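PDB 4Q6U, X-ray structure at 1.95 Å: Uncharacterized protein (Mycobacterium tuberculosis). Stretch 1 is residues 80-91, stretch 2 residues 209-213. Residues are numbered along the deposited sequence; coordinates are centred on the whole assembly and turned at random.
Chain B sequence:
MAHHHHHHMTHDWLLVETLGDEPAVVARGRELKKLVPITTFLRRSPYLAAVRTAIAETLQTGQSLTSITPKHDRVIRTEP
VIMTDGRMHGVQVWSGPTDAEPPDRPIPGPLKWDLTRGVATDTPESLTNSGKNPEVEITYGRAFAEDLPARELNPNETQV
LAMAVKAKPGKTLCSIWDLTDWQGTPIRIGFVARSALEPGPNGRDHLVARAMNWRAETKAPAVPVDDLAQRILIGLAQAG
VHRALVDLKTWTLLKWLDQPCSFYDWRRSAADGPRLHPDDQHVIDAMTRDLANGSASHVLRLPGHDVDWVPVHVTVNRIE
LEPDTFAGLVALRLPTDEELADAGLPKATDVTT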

# COMPACT_ATOMS: atom_id res chain seq x y z
N PRO B 80 28.06 -5.60 23.58
CA PRO B 80 28.33 -4.93 22.31
C PRO B 80 27.71 -5.70 21.14
O PRO B 80 27.63 -6.93 21.19
N VAL B 81 27.27 -4.98 20.12
CA VAL B 81 26.88 -5.61 18.87
C VAL B 81 27.89 -5.17 17.82
O VAL B 81 27.85 -4.03 17.35
N ILE B 82 28.80 -6.07 17.48
CA ILE B 82 29.94 -5.69 16.66
C ILE B 82 29.93 -6.42 15.33
O ILE B 82 29.88 -7.65 15.29
N MSE B 83 29.93 -5.64 14.26
CA MSE B 83 29.93 -6.14 12.89
C MSE B 83 31.26 -6.83 12.62
O MSE B 83 32.25 -6.52 13.28
N THR B 84 31.31 -7.76 11.68
CA THR B 84 32.55 -8.52 11.49
C THR B 84 33.70 -7.70 10.89
O THR B 84 34.82 -8.20 10.75
N ASP B 85 33.45 -6.44 10.57
CA ASP B 85 34.55 -5.55 10.20
C ASP B 85 35.11 -4.81 11.42
O ASP B 85 35.96 -3.93 11.29
N GLY B 86 34.63 -5.17 12.61
CA GLY B 86 35.09 -4.58 13.86
C GLY B 86 34.29 -3.38 14.33
O GLY B 86 34.54 -2.84 15.41
N ARG B 87 33.31 -2.95 13.53
CA ARG B 87 32.52 -1.76 13.83
C ARG B 87 31.37 -2.04 14.78
O ARG B 87 30.61 -2.99 14.60
N MSE B 88 31.23 -1.19 15.78
CA MSE B 88 30.15 -1.31 16.75
C MSE B 88 28.87 -0.74 16.18
O MSE B 88 28.80 0.45 15.89
N HIS B 89 27.85 -1.59 16.01
CA HIS B 89 26.57 -1.13 15.48
C HIS B 89 25.61 -0.73 16.59
O HIS B 89 24.70 0.08 16.39
N GLY B 90 25.80 -1.34 17.75
CA GLY B 90 24.92 -1.06 18.87
C GLY B 90 25.37 -1.72 20.15
O GLY B 90 26.40 -2.41 20.19
N VAL B 91 24.59 -1.50 21.20
CA VAL B 91 24.83 -2.06 22.52
C VAL B 91 23.50 -2.54 23.08
O VAL B 91 22.50 -1.83 22.99
N ALA B 209 25.21 1.65 4.41
CA ALA B 209 24.12 1.54 5.37
C ALA B 209 24.44 0.43 6.38
O ALA B 209 24.69 -0.72 5.99
N ARG B 210 24.47 0.78 7.66
CA ARG B 210 24.73 -0.20 8.71
C ARG B 210 23.45 -0.49 9.46
O ARG B 210 22.67 0.42 9.73
N ALA B 211 23.24 -1.75 9.82
CA ALA B 211 21.95 -2.17 10.37
C ALA B 211 22.07 -3.20 11.48
O ALA B 211 23.12 -3.82 11.68
N MSE B 212 20.99 -3.38 12.23
CA MSE B 212 20.84 -4.53 13.10
C MSE B 212 19.44 -5.07 12.93
O MSE B 212 18.49 -4.30 12.90
N ASN B 213 19.30 -6.39 12.81
CA ASN B 213 17.96 -6.95 12.95
C ASN B 213 17.82 -7.79 14.21
O ASN B 213 18.78 -7.96 14.98

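Contact between the hairpin of stretch 1 and strand 209-213 centres on three side chains that point toward the other stretch: His89, Arg210 and Met212. Arg210 leaves the backbone with chi1 m and then runs extended, chi2 and chi3 both t, which carries its guanidinium out to Asp85 in the turn. There Arg210 NH1 and NH2 donate to Asp85 OD2 at 3.0 Å and 3.2 Å, forming a salt bridge. The p rotamer of Asp85 suits both tasks of its carboxylate, since OD1 accepts from the backbone N of Arg87 at 3.1 Å, tying the type I turn from Met83 to Gly86 to the residue that follows it.

His89, with chi1 m, links two successive residues of the strand. His89 ND1 donates to Ala211 O (2.9 Å), leaving His89 NE2 as acceptor for Arg210 NH1 (3.1 Å); Arg210 CB meanwhile lies over the ring face, 3.9 Å from its centroid. Arg87, folded m at chi1 to chi3, places NH1 over the face of the Arg210 guanidinium, 3.4 Å from NH2 of Arg210, a close approach of like charges without a hydrogen bond.

Selenomethionine Met212 (m, t, m) brings SE to 3.8 Å from both Val81 CG1, on a t rotamer, and Gly90 CA. Glycine leaves this space open: an ideal CB on Gly90 would lie 2.6 Å from Met212 CE.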

# COMPACT_ATOMS: atom_id res chain seq x y z
CB PRO B 80 29.86 -4.95 22.23
CG PRO B 80 30.25 -6.14 23.01
CD PRO B 80 29.30 -6.13 24.18
CB VAL B 81 25.47 -5.24 18.43
CG1 VAL B 81 25.03 -6.13 17.27
CG2 VAL B 81 24.49 -5.38 19.59
CB ILE B 82 31.26 -5.97 17.40
CG1 ILE B 82 31.23 -5.26 18.76
CG2 ILE B 82 32.44 -5.50 16.56
CD1 ILE B 82 32.47 -5.51 19.62
CB MSE B 83 29.71 -5.00 11.90
CG MSE B 83 29.64 -5.41 10.44
SE MSE B 83 28.32 -6.81 10.21
CE MSE B 83 28.66 -7.24 8.31
CB THR B 84 32.32 -9.77 10.62
OG1 THR B 84 31.53 -9.42 9.48
CG2 THR B 84 31.59 -10.84 11.44
CB ASP B 85 34.11 -4.54 9.13
CG ASP B 85 32.85 -3.79 9.50
OD1 ASP B 85 32.50 -3.77 10.70
OD2 ASP B 85 32.20 -3.22 8.59
CB ARG B 87 31.96 -1.15 12.54
CG ARG B 87 33.03 -0.62 11.60
CD ARG B 87 33.68 0.64 12.16
NE ARG B 87 32.67 1.63 12.52
CZ ARG B 87 32.10 2.47 11.66
NH1 ARG B 87 32.45 2.45 10.37
NH2 ARG B 87 31.19 3.34 12.09
CB MSE B 88 30.53 -0.58 18.03
CG MSE B 88 29.49 -0.67 19.11
SE MSE B 88 29.99 -1.87 20.54
CE MSE B 88 31.88 -1.41 20.68
CB HIS B 89 25.92 -2.22 14.62
CG HIS B 89 26.51 -2.33 13.25
ND1 HIS B 89 25.79 -2.80 12.17
CD2 HIS B 89 27.74 -2.04 12.78
CE1 HIS B 89 26.55 -2.79 11.10
NE2 HIS B 89 27.75 -2.33 11.44
CB VAL B 91 25.48 -1.02 23.48
CG1 VAL B 91 25.57 -1.58 24.91
CG2 VAL B 91 26.84 -0.58 22.98
CB ALA B 209 22.80 1.27 4.66
CB ARG B 210 25.83 0.31 9.66
CG ARG B 210 27.18 0.45 8.97
CD ARG B 210 28.30 0.83 9.91
NE ARG B 210 29.56 0.84 9.17
CZ ARG B 210 30.37 -0.21 9.05
NH1 ARG B 210 30.05 -1.36 9.64
NH2 ARG B 210 31.48 -0.12 8.34
CB ALA B 211 21.08 -2.72 9.23
CB MSE B 212 21.09 -4.16 14.57
CG MSE B 212 22.46 -3.66 14.86
SE MSE B 212 22.59 -3.27 16.76
CE MSE B 212 21.56 -1.60 16.81
CB ASN B 213 17.57 -7.77 11.69
CG ASN B 213 18.38 -9.05 11.52
OD1 ASN B 213 19.09 -9.50 12.43
ND2 ASN B 213 18.26 -9.66 10.34